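Local coordinates for sperm-specific class P protein 34 (Caenorhabditis elegans, PDB 1M1S) that is of unknown function but belongs to the major sperm protein family, whose best-known members polymerise into the filaments that drive nematode sperm crawling, at residues 11-16 / 82-87; 18-23 / 27-32; 31-34 / 38-41; 41-46 / 66-71; 87-92 / 97-102. One frame throughout, in Å; residues are numbered along the deposited sequence.

Read from the N terminus, residues 11-16 meet residues 82-87 far along the chain, and this long-range contact, interaction 1, closes a loop that holds interactions 2, 3 and 4. Within that loop, interaction 2 closes the hairpin of strands 11-20 and 25-33. Interaction 3 starts on I31 and T32, where interaction 2 ends, and carries the chain to strand 38-45; it hands F41 on to interaction 4, which reaches strand 65-72. Interaction 5 follows in series from A87, the last residue of interaction 1, to the short helix 98-101. None of the loops cross. Interactions 1, 3 and 4 fill the core of the sandwich, interaction 2 lies toward one end, and interaction 5 covers an outer surface.

Interaction 1 of 5, residues 11-16 / 82-87; sequences INVDPP and IVIQYA
The ring of Y86 has I11 laid over one of its faces: CG2 of I11 stands 3.8 Å from the ring centroid, 20° off the normal, a CH-pi contact displaced toward the rim. This is core packing of the immunoglobulin-like beta sandwich of major sperm proteins, in which strands 11-14 and 82-87 face each other from different layers, their axes 9.5 Å apart and running at 148°. Alternation along the strand turns I11 and V13 inward, while N12 and D14 between them bond through their backbones to T32 and N30 of the next strand. The branched I11 uses CG2 for the ring face, and its longer arm ends between Y86 and I84. Its chi1 of 91° keeps CG2 on the aromatic face and leads that arm past the ring rim, so that CD1 of I11 comes 3.6 Å from CD2 of Y86 and 3.9 Å from CG2 of I84. Cutting I11 back to an alanine would probably strip Y86 of this cover on one face and open a gap beside I84. Tyrosine suits its place by offering a broad apolar face to the core while its hydroxyl makes a weak hydrogen bond to S9 O. I84, which also touches F41 and L68, is a purely apolar filler of the middle. Its outer arm meets V13 tip to tip, CD1 of I84 lying 3.6 Å from CG2 of V13.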
# COMPACT_ATOMS: atom_id res chain seq x y z
N ILE A 11 1.44 10.92 -1.09
CA ILE A 11 0.45 9.84 -1.06
C ILE A 11 -0.10 9.69 0.35
O ILE A 11 0.62 9.87 1.34
CB ILE A 11 0.97 8.48 -1.58
CG1 ILE A 11 1.54 7.62 -0.45
CG2 ILE A 11 1.97 8.67 -2.69
CD1 ILE A 11 1.73 6.19 -0.86
N ASN A 12 -1.41 9.48 0.43
CA ASN A 12 -2.12 9.28 1.68
C ASN A 12 -2.96 8.01 1.56
O ASN A 12 -3.44 7.67 0.47
CB ASN A 12 -3.01 10.48 1.99
CG ASN A 12 -2.23 11.71 2.41
OD1 ASN A 12 -1.37 11.65 3.31
ND2 ASN A 12 -2.53 12.84 1.78
N VAL A 13 -3.08 7.28 2.67
CA VAL A 13 -3.85 6.05 2.68
C VAL A 13 -5.05 6.22 3.59
O VAL A 13 -4.93 6.65 4.75
CB VAL A 13 -3.00 4.83 3.12
CG1 VAL A 13 -3.66 3.53 2.68
CG2 VAL A 13 -1.63 4.90 2.51
N ASP A 14 -6.22 5.85 3.07
CA ASP A 14 -7.45 5.97 3.79
C ASP A 14 -8.10 4.62 4.02
O ASP A 14 -8.49 3.95 3.08
CB ASP A 14 -8.33 6.92 2.99
CG ASP A 14 -7.67 8.29 2.87
OD1 ASP A 14 -6.78 8.59 3.69
OD2 ASP A 14 -8.03 9.05 1.95
N PRO A 15 -8.19 4.16 5.28
CA PRO A 15 -7.73 4.77 6.54
C PRO A 15 -6.24 4.54 6.65
O PRO A 15 -5.65 3.85 5.83
CB PRO A 15 -8.51 3.95 7.57
CG PRO A 15 -9.77 3.61 6.85
CD PRO A 15 -9.19 3.15 5.55
N PRO A 16 -5.59 5.17 7.65
CA PRO A 16 -4.14 4.97 7.82
C PRO A 16 -3.82 3.78 8.70
O PRO A 16 -2.69 3.60 9.14
CB PRO A 16 -3.71 6.28 8.48
CG PRO A 16 -4.90 6.65 9.29
CD PRO A 16 -6.02 6.39 8.32
N ILE A 82 2.24 -2.66 6.95
CA ILE A 82 2.38 -2.66 5.50
C ILE A 82 3.12 -1.37 5.19
O ILE A 82 2.76 -0.31 5.72
CB ILE A 82 1.01 -2.59 4.80
CG1 ILE A 82 0.44 -3.99 4.60
CG2 ILE A 82 1.09 -1.84 3.48
CD1 ILE A 82 -0.97 -3.95 4.17
N VAL A 83 4.18 -1.45 4.40
CA VAL A 83 4.91 -0.24 4.05
C VAL A 83 4.73 0.02 2.58
O VAL A 83 5.14 -0.80 1.75
CB VAL A 83 6.43 -0.35 4.38
CG1 VAL A 83 7.12 0.98 4.11
CG2 VAL A 83 6.63 -0.69 5.82
N ILE A 84 4.11 1.14 2.24
CA ILE A 84 3.91 1.48 0.85
C ILE A 84 5.00 2.43 0.43
O ILE A 84 5.18 3.48 1.06
CB ILE A 84 2.53 2.14 0.59
CG1 ILE A 84 1.42 1.24 1.10
CG2 ILE A 84 2.30 2.35 -0.91
CD1 ILE A 84 0.19 1.98 1.32
N GLN A 85 5.80 2.02 -0.54
CA GLN A 85 6.87 2.86 -1.08
C GLN A 85 6.33 3.42 -2.38
O GLN A 85 5.51 2.76 -3.02
CB GLN A 85 8.13 2.04 -1.38
CG GLN A 85 8.77 1.35 -0.17
CD GLN A 85 10.19 0.88 -0.46
OE1 GLN A 85 10.51 0.50 -1.59
NE2 GLN A 85 11.05 0.92 0.56
N TYR A 86 6.73 4.63 -2.75
CA TYR A 86 6.28 5.23 -4.01
C TYR A 86 7.41 5.85 -4.80
O TYR A 86 8.52 5.98 -4.30
CB TYR A 86 5.15 6.25 -3.84
CG TYR A 86 5.44 7.37 -2.88
CD1 TYR A 86 6.06 8.56 -3.30
CD2 TYR A 86 5.11 7.23 -1.53
CE1 TYR A 86 6.35 9.58 -2.37
CE2 TYR A 86 5.38 8.22 -0.62
CZ TYR A 86 6.00 9.38 -1.03
OH TYR A 86 6.31 10.30 -0.07
N ALA A 87 7.12 6.26 -6.02
CA ALA A 87 8.14 6.87 -6.85
C ALA A 87 7.40 7.59 -7.93
O ALA A 87 6.32 7.18 -8.30
CB ALA A 87 8.98 5.78 -7.46

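Interaction 2 of 5, residues 18-23 / 27-32; sequences GNYPAT and STHNIT
Y20 and S27 join through their hydroxyls, Y20 OH lying 2.8 Å from S27 OG in a hydrogen bond that either group could donate. The serine oxygen sits at the edge of the phenol ring, near its plane, and approaches CE2 of Y20 to 3.2 Å. It is shared: S27 OG also bonds to NE2 of H29, again at 2.8 Å, so a small hydroxyl links phenol and imidazole in a short chain of polar groups. S27 reaches both partners because its chi1 of 69° sets OG between its backbone N and carbonyl carbon, pointing across to the other strand. A phenylalanine in place of Y20 would keep the ring but would probably leave S27 OG with H29 alone of its two partners here. Strands 11-20 and 25-33 form a beta hairpin, yet at this end their backbones have parted: the segment axes lie 8.3 Å apart at 177°, and side chains bridge the space. Strand 11-20 has changed partner, G18 and Y20 bonding through their backbones to strand 107-115, a strand switch familiar from immunoglobulin-like folds. G18 fits the narrow place beside the phenol, since a CB on it would come within 2.3 Å of Y20 OH; its CA instead faces the imidazole edge, 4.2 Å from H29 CE1. Farther out, H29 ND1 is bonded to P15 O; held at both nitrogens, the imidazole is probably fixed in its rotation. I70 packs against both Y20 and H29, and the Y20 ring meets that of Y51 with planes at about 55°.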
# COMPACT_ATOMS: atom_id res chain seq x y z
N GLY A 18 -5.73 -0.37 9.68
CA GLY A 18 -6.73 -1.38 9.39
C GLY A 18 -6.89 -2.12 10.72
O GLY A 18 -5.92 -2.63 11.28
N ASN A 19 -8.09 -2.08 11.26
CA ASN A 19 -8.37 -2.75 12.53
C ASN A 19 -9.31 -3.94 12.28
O ASN A 19 -10.46 -3.76 11.87
CB ASN A 19 -8.97 -1.74 13.51
CG ASN A 19 -8.02 -0.58 13.82
OD1 ASN A 19 -7.42 -0.51 14.91
ND2 ASN A 19 -7.88 0.34 12.85
N TYR A 20 -8.84 -5.15 12.60
CA TYR A 20 -9.56 -6.40 12.36
C TYR A 20 -9.82 -7.31 13.57
O TYR A 20 -9.31 -7.10 14.66
CB TYR A 20 -8.80 -7.25 11.35
CG TYR A 20 -8.20 -6.46 10.27
CD1 TYR A 20 -6.86 -6.10 10.32
CD2 TYR A 20 -8.94 -6.07 9.17
CE1 TYR A 20 -6.27 -5.36 9.30
CE2 TYR A 20 -8.38 -5.33 8.14
CZ TYR A 20 -7.03 -4.98 8.20
OH TYR A 20 -6.44 -4.29 7.16
N PRO A 21 -10.68 -8.31 13.37
CA PRO A 21 -11.02 -9.26 14.42
C PRO A 21 -10.05 -10.39 14.22
O PRO A 21 -9.95 -10.94 13.13
CB PRO A 21 -12.43 -9.70 14.04
CG PRO A 21 -12.91 -8.59 13.24
CD PRO A 21 -11.77 -8.25 12.39
N ALA A 22 -9.33 -10.73 15.28
CA ALA A 22 -8.33 -11.77 15.20
C ALA A 22 -8.68 -12.93 14.29
O ALA A 22 -7.93 -13.23 13.36
CB ALA A 22 -7.98 -12.27 16.56
N THR A 23 -9.88 -13.49 14.45
CA THR A 23 -10.27 -14.64 13.64
C THR A 23 -10.49 -14.41 12.18
O THR A 23 -10.63 -15.37 11.42
CB THR A 23 -11.52 -15.33 14.16
OG1 THR A 23 -12.63 -14.42 14.09
CG2 THR A 23 -11.31 -15.83 15.55
N SER A 27 -10.73 -4.95 5.01
CA SER A 27 -10.80 -3.49 4.90
C SER A 27 -10.24 -3.00 3.56
O SER A 27 -9.24 -3.52 3.09
CB SER A 27 -10.01 -2.82 6.02
OG SER A 27 -8.62 -3.06 5.84
N THR A 28 -10.87 -1.99 2.97
CA THR A 28 -10.42 -1.45 1.69
C THR A 28 -9.73 -0.11 1.99
O THR A 28 -10.08 0.57 2.96
CB THR A 28 -11.60 -1.16 0.68
OG1 THR A 28 -12.48 -2.29 0.58
CG2 THR A 28 -11.04 -0.88 -0.71
N HIS A 29 -8.68 0.21 1.22
CA HIS A 29 -7.98 1.47 1.42
C HIS A 29 -7.86 2.28 0.13
O HIS A 29 -7.77 1.73 -0.96
CB HIS A 29 -6.61 1.24 2.07
CG HIS A 29 -6.67 0.50 3.37
ND1 HIS A 29 -6.45 1.10 4.59
CD2 HIS A 29 -6.97 -0.80 3.63
CE1 HIS A 29 -6.61 0.21 5.55
NE2 HIS A 29 -6.92 -0.95 4.99
N ASN A 30 -7.87 3.59 0.28
CA ASN A 30 -7.77 4.49 -0.84
C ASN A 30 -6.37 5.11 -0.85
O ASN A 30 -6.01 5.80 0.09
CB ASN A 30 -8.84 5.59 -0.66
CG ASN A 30 -8.93 6.55 -1.84
OD1 ASN A 30 -8.18 6.44 -2.82
ND2 ASN A 30 -9.88 7.50 -1.75
N ILE A 31 -5.57 4.83 -1.87
CA ILE A 31 -4.25 5.46 -1.94
C ILE A 31 -4.44 6.64 -2.89
O ILE A 31 -4.74 6.44 -4.06
CB ILE A 31 -3.17 4.50 -2.48
CG1 ILE A 31 -3.08 3.28 -1.58
CG2 ILE A 31 -1.81 5.18 -2.54
CD1 ILE A 31 -2.14 2.22 -2.07
N THR A 32 -4.37 7.86 -2.37
CA THR A 32 -4.56 9.04 -3.21
C THR A 32 -3.30 9.84 -3.47
O THR A 32 -2.48 10.02 -2.57
CB THR A 32 -5.68 9.96 -2.69
OG1 THR A 32 -5.58 10.10 -1.27
CG2 THR A 32 -7.00 9.37 -3.03

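Interaction 3 of 5, residues 31-34 / 38-41; sequences ITSE and RLAF
I31 and S33 face F41 and L39 across the sandwich, the backbones standing closer at one end than the other: CA of S33 is 7.6 Å from CA of L39, whereas CA of I31 is 9.4 Å from CA of F41. The wider end receives the larger side chains. CD1 of I31 rests over one face of the F41 ring, 4.0 Å from its centroid and only 15° off the normal, a CH-pi contact placed slightly toward the CE1 side of the ring. Two torsions bring this about. I31 holds its longer arm fully extended, chi2 175°, so that the terminal methyl projects farthest into the core, while F41 has chi1 70°, with CG between its backbone N and carbonyl carbon, and so presents a face to the methyl. I31 also touches I11 and L68, and F41 rests on I84, which places both in the central apolar core of the immunoglobulin-like fold. At the narrower end a small residue is matched with a leucine: CD1 of L39 comes 3.5 Å from S33 OG and 4.1 Å from S33 CB. Serine suits this spot because it takes little room, and L39 fills the space beside it, reaching I11 as well. The hydroxyl of S33, though buried, has a weak hydrogen bond to the backbone N of S35, in the turn that follows its own strand. Cohesion between the two layers here therefore comes from dispersion and shape, the one polar side-chain group of the contact being weakly bonded within its own stretch of chain.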
# COMPACT_ATOMS: atom_id res chain seq x y z
N ILE A 31 -5.57 4.83 -1.87
CA ILE A 31 -4.25 5.46 -1.94
C ILE A 31 -4.44 6.64 -2.89
O ILE A 31 -4.74 6.44 -4.06
CB ILE A 31 -3.17 4.50 -2.48
CG1 ILE A 31 -3.08 3.28 -1.58
CG2 ILE A 31 -1.81 5.18 -2.54
CD1 ILE A 31 -2.14 2.22 -2.07
N THR A 32 -4.37 7.86 -2.37
CA THR A 32 -4.56 9.04 -3.21
C THR A 32 -3.30 9.84 -3.47
O THR A 32 -2.48 10.02 -2.57
CB THR A 32 -5.68 9.96 -2.69
OG1 THR A 32 -5.58 10.10 -1.27
CG2 THR A 32 -7.00 9.37 -3.03
N SER A 33 -3.15 10.29 -4.71
CA SER A 33 -1.98 11.05 -5.12
C SER A 33 -2.08 12.55 -4.89
O SER A 33 -3.17 13.11 -4.84
CB SER A 33 -1.70 10.78 -6.60
OG SER A 33 -0.53 11.43 -7.03
N GLU A 34 -0.94 13.21 -4.76
CA GLU A 34 -0.91 14.64 -4.57
C GLU A 34 0.08 15.27 -5.52
O GLU A 34 0.23 16.49 -5.53
CB GLU A 34 -0.54 15.01 -3.14
CG GLU A 34 -1.60 14.76 -2.10
CD GLU A 34 -2.78 15.71 -2.18
OE1 GLU A 34 -2.81 16.60 -3.06
OE2 GLU A 34 -3.70 15.56 -1.36
N ARG A 38 2.82 11.06 -12.28
CA ARG A 38 2.28 9.74 -11.98
C ARG A 38 3.19 9.04 -10.98
O ARG A 38 4.38 9.33 -10.88
CB ARG A 38 2.15 8.93 -13.27
CG ARG A 38 1.15 7.76 -13.21
CD ARG A 38 0.47 7.57 -14.59
NE ARG A 38 0.49 6.20 -15.11
CZ ARG A 38 1.53 5.62 -15.71
NH1 ARG A 38 2.67 6.27 -15.87
NH2 ARG A 38 1.41 4.39 -16.17
N LEU A 39 2.58 8.16 -10.19
CA LEU A 39 3.29 7.40 -9.16
C LEU A 39 3.17 5.88 -9.33
O LEU A 39 2.21 5.36 -9.91
CB LEU A 39 2.80 7.80 -7.76
CG LEU A 39 2.85 9.25 -7.29
CD1 LEU A 39 2.07 9.36 -6.00
CD2 LEU A 39 4.28 9.73 -7.12
N ALA A 40 4.19 5.19 -8.82
CA ALA A 40 4.25 3.75 -8.83
C ALA A 40 4.32 3.40 -7.37
O ALA A 40 4.96 4.10 -6.61
CB ALA A 40 5.51 3.29 -9.55
N PHE A 41 3.62 2.37 -6.94
CA PHE A 41 3.72 2.02 -5.54
C PHE A 41 4.07 0.56 -5.33
O PHE A 41 3.68 -0.30 -6.14
CB PHE A 41 2.47 2.48 -4.74
CG PHE A 41 1.21 1.70 -5.04
CD1 PHE A 41 0.92 0.53 -4.34
CD2 PHE A 41 0.28 2.18 -5.95
CE1 PHE A 41 -0.29 -0.16 -4.55
CE2 PHE A 41 -0.94 1.50 -6.17
CZ PHE A 41 -1.22 0.32 -5.47

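Interaction 4 of 5, residues 41-46 / 66-71; sequences FKVKSS and SKLDIN
L68 is swung out with CG opposite its backbone N, chi1 -173°, and this carries its CD1 across to V43, whose CG2 it meets at 4.2 Å; the two side chains lie alongside one another and point opposite ways. V43 turns that same methyl to the neighbouring F41, where it lies in the ring plane, at the edge, so aromatic and valine are packed in sequence along strand 38-45. The other end of the contact is carried by CE2 of F41, which approaches CB of S66 to 4.1 Å at an oblique angle. The two strands lie in different layers of the beta sandwich, with CA of V43 9.4 Å from CA of L68, a span that valine and leucine can just bridge between them. S66 divides its roles: its CB meets the phenylalanine, and its OG is hydrogen-bonded to the backbone O of F59. On the far side of strand 65-72, K67 and D69 point outward and form a salt bridge, K67 NZ lying 3.1 Å from D69 OD2 and using the syn lone pair of that oxygen; both side chains also touch T28 of the adjacent strand. The chemistry is thus divided by alternation: the inner side joins the layers through loose van der Waals contact, while the charges pair with each other along the outer surface, where burial costs are probably small.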
# COMPACT_ATOMS: atom_id res chain seq x y z
N PHE A 41 3.62 2.37 -6.94
CA PHE A 41 3.72 2.02 -5.54
C PHE A 41 4.07 0.56 -5.33
O PHE A 41 3.68 -0.30 -6.14
CB PHE A 41 2.47 2.48 -4.74
CG PHE A 41 1.21 1.70 -5.04
CD1 PHE A 41 0.92 0.53 -4.34
CD2 PHE A 41 0.28 2.18 -5.95
CE1 PHE A 41 -0.29 -0.16 -4.55
CE2 PHE A 41 -0.94 1.50 -6.17
CZ PHE A 41 -1.22 0.32 -5.47
N LYS A 42 4.83 0.31 -4.27
CA LYS A 42 5.26 -1.03 -3.88
C LYS A 42 4.73 -1.29 -2.48
O LYS A 42 4.91 -0.46 -1.60
CB LYS A 42 6.78 -1.07 -3.83
CG LYS A 42 7.33 -2.38 -3.30
CD LYS A 42 8.82 -2.41 -3.37
CE LYS A 42 9.33 -3.71 -2.83
NZ LYS A 42 10.81 -3.84 -2.92
N VAL A 43 4.14 -2.46 -2.26
CA VAL A 43 3.58 -2.82 -0.95
C VAL A 43 4.34 -3.96 -0.22
O VAL A 43 4.30 -5.12 -0.63
CB VAL A 43 2.07 -3.16 -1.09
CG1 VAL A 43 1.42 -3.37 0.25
CG2 VAL A 43 1.39 -2.06 -1.83
N LYS A 44 5.04 -3.59 0.86
CA LYS A 44 5.83 -4.51 1.68
C LYS A 44 4.97 -4.91 2.85
O LYS A 44 4.50 -4.06 3.60
CB LYS A 44 7.12 -3.82 2.14
CG LYS A 44 7.91 -3.27 0.98
CD LYS A 44 8.96 -2.28 1.42
CE LYS A 44 10.30 -2.95 1.64
NZ LYS A 44 11.41 -1.98 1.45
N SER A 45 4.78 -6.21 2.99
CA SER A 45 3.93 -6.73 4.03
C SER A 45 4.74 -7.48 5.07
O SER A 45 5.59 -8.28 4.72
CB SER A 45 2.91 -7.66 3.39
OG SER A 45 1.98 -8.17 4.32
N SER A 46 4.42 -7.26 6.34
CA SER A 46 5.12 -7.89 7.46
C SER A 46 4.64 -9.31 7.69
O SER A 46 5.41 -10.21 8.00
CB SER A 46 4.88 -7.10 8.74
OG SER A 46 3.59 -7.37 9.25
N SER A 66 -6.19 5.08 -6.15
CA SER A 66 -5.98 3.64 -6.47
C SER A 66 -6.31 2.84 -5.21
O SER A 66 -5.88 3.26 -4.13
CB SER A 66 -4.53 3.34 -6.85
OG SER A 66 -4.16 4.04 -8.03
N LYS A 67 -7.02 1.70 -5.34
CA LYS A 67 -7.35 0.93 -4.12
C LYS A 67 -6.45 -0.16 -3.66
O LYS A 67 -5.80 -0.82 -4.46
CB LYS A 67 -8.80 0.50 -4.10
CG LYS A 67 -9.17 -0.59 -5.04
CD LYS A 67 -10.15 -1.51 -4.38
CE LYS A 67 -10.72 -2.50 -5.36
NZ LYS A 67 -11.55 -3.49 -4.61
N LEU A 68 -6.46 -0.35 -2.35
CA LEU A 68 -5.65 -1.38 -1.77
C LEU A 68 -6.55 -2.33 -1.01
O LEU A 68 -7.39 -1.90 -0.23
CB LEU A 68 -4.62 -0.75 -0.79
CG LEU A 68 -3.55 -1.62 -0.16
CD1 LEU A 68 -2.71 -2.32 -1.24
CD2 LEU A 68 -2.66 -0.77 0.75
N ASP A 69 -6.38 -3.63 -1.29
CA ASP A 69 -7.13 -4.69 -0.66
C ASP A 69 -6.29 -5.53 0.31
O ASP A 69 -5.42 -6.28 -0.16
CB ASP A 69 -7.81 -5.57 -1.70
CG ASP A 69 -8.85 -4.87 -2.49
OD1 ASP A 69 -9.15 -3.72 -2.05
OD2 ASP A 69 -9.37 -5.41 -3.48
N ILE A 70 -6.49 -5.35 1.62
CA ILE A 70 -5.80 -6.11 2.70
C ILE A 70 -6.86 -7.10 3.21
O ILE A 70 -7.98 -6.68 3.45
CB ILE A 70 -5.35 -5.13 3.83
CG1 ILE A 70 -4.66 -3.95 3.23
CG2 ILE A 70 -4.56 -5.83 4.86
CD1 ILE A 70 -4.31 -2.82 4.18
N ASN A 71 -6.53 -8.38 3.38
CA ASN A 71 -7.54 -9.32 3.84
C ASN A 71 -7.04 -10.12 5.04
O ASN A 71 -6.07 -10.88 4.93
CB ASN A 71 -8.01 -10.23 2.71
CG ASN A 71 -9.19 -11.11 3.09
OD1 ASN A 71 -10.10 -10.67 3.79
ND2 ASN A 71 -9.13 -12.39 2.70

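Interaction 5 of 5, residues 87-92 / 97-102; sequences AEVPAE and MAPFKA
F100, which leans against A87, belongs to a turn gathered on the carbonyl O of M97, here selenomethionine: F100 N bonds to that oxygen at 3.0 Å and K101 N bonds to M97 O at 2.9 Å. This shared acceptor ties together the short, weakly bonded helix 98-101. P99 fits its first turn, since it brings no N-H and its rigid ring can face strand 79-89. CB of P99 meets CB of A87 at 4.0 Å, and CG of P99 reaches CG1 of V89 at 3.8 Å, the two side chains meeting at a slant. In the immunoglobulin-like sandwich of this family, A87 and V89 turn to the outside while Y86, the residue before A87 on the same strand, faces the core, and the helix lies over that outer surface of strands 38-45 and 79-89. Those strands are held together there by backbone bonds of A87 with A40 and V89 with R38. Alanine is small enough to let the helix come near, and the aromatic of F100 fills the space alongside it, touching A40 too. CE2 of F100 lies 4.2 Å from CB of A87, and P99 CG rests 4.1 Å above one face of the F100 ring, toward its rim.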
# COMPACT_ATOMS: atom_id res chain seq x y z
N ALA A 87 7.12 6.26 -6.02
CA ALA A 87 8.14 6.87 -6.85
C ALA A 87 7.40 7.59 -7.93
O ALA A 87 6.32 7.18 -8.30
CB ALA A 87 8.98 5.78 -7.46
N GLU A 88 7.98 8.67 -8.46
CA GLU A 88 7.37 9.42 -9.55
C GLU A 88 7.72 8.74 -10.85
O GLU A 88 8.83 8.25 -11.00
CB GLU A 88 7.89 10.82 -9.57
CG GLU A 88 7.27 11.65 -8.51
CD GLU A 88 8.19 12.75 -8.05
OE1 GLU A 88 9.01 13.21 -8.87
OE2 GLU A 88 8.10 13.13 -6.85
N VAL A 89 6.77 8.68 -11.77
CA VAL A 89 7.04 8.02 -13.04
C VAL A 89 6.48 8.76 -14.26
O VAL A 89 5.41 9.40 -14.18
CB VAL A 89 6.47 6.55 -13.03
CG1 VAL A 89 7.18 5.70 -11.99
CG2 VAL A 89 4.97 6.54 -12.80
N PRO A 90 7.22 8.72 -15.40
CA PRO A 90 6.73 9.41 -16.59
C PRO A 90 5.54 8.62 -17.07
O PRO A 90 5.47 7.40 -16.83
CB PRO A 90 7.86 9.21 -17.59
CG PRO A 90 9.05 9.00 -16.74
CD PRO A 90 8.53 8.10 -15.67
N ALA A 91 4.62 9.30 -17.76
CA ALA A 91 3.44 8.64 -18.31
C ALA A 91 3.92 7.34 -19.02
O ALA A 91 3.35 6.26 -18.83
CB ALA A 91 2.76 9.59 -19.30
N GLU A 92 5.08 7.47 -19.67
CA GLU A 92 5.80 6.44 -20.45
C GLU A 92 6.04 5.10 -19.79
O GLU A 92 6.13 4.08 -20.48
CB GLU A 92 7.15 7.02 -20.92
CG GLU A 92 8.17 6.00 -21.38
CD GLU A 92 9.07 6.51 -22.50
OE1 GLU A 92 9.16 7.75 -22.66
OE2 GLU A 92 9.67 5.68 -23.23
N MSE A 97 7.03 -2.03 -11.39
CA MSE A 97 8.23 -2.53 -10.73
C MSE A 97 9.53 -1.87 -11.18
O MSE A 97 10.52 -1.97 -10.46
CB MSE A 97 8.39 -4.05 -10.88
CG MSE A 97 7.21 -4.84 -10.42
SE MSE A 97 7.54 -6.78 -10.48
CE MSE A 97 5.86 -7.23 -11.48
N ALA A 98 9.54 -1.25 -12.36
CA ALA A 98 10.74 -0.60 -12.89
C ALA A 98 11.44 0.39 -11.96
O ALA A 98 12.64 0.23 -11.68
CB ALA A 98 10.47 0.01 -14.25
N PRO A 99 10.70 1.38 -11.39
CA PRO A 99 11.41 2.30 -10.49
C PRO A 99 11.80 1.70 -9.13
O PRO A 99 12.48 2.34 -8.35
CB PRO A 99 10.44 3.48 -10.36
CG PRO A 99 9.14 2.82 -10.44
CD PRO A 99 9.31 1.83 -11.58
N PHE A 100 11.36 0.47 -8.84
CA PHE A 100 11.70 -0.18 -7.56
C PHE A 100 12.85 -1.16 -7.71
O PHE A 100 13.69 -1.27 -6.82
CB PHE A 100 10.46 -0.84 -6.93
CG PHE A 100 9.37 0.15 -6.61
CD1 PHE A 100 8.17 0.13 -7.33
CD2 PHE A 100 9.58 1.14 -5.65
CE1 PHE A 100 7.18 1.10 -7.12
CE2 PHE A 100 8.60 2.12 -5.43
CZ PHE A 100 7.40 2.10 -6.17
N LYS A 101 12.89 -1.86 -8.85
CA LYS A 101 13.98 -2.79 -9.19
C LYS A 101 15.20 -1.89 -9.41
O LYS A 101 16.34 -2.37 -9.51
CB LYS A 101 13.65 -3.50 -10.52
CG LYS A 101 12.62 -4.62 -10.46
CD LYS A 101 12.35 -5.20 -11.85
CE LYS A 101 11.72 -6.58 -11.76
NZ LYS A 101 11.36 -7.10 -13.09
N ALA A 102 14.91 -0.59 -9.56
CA ALA A 102 15.89 0.47 -9.80
C ALA A 102 16.38 1.16 -8.53
O ALA A 102 17.38 1.89 -8.57
CB ALA A 102 15.29 1.52 -10.73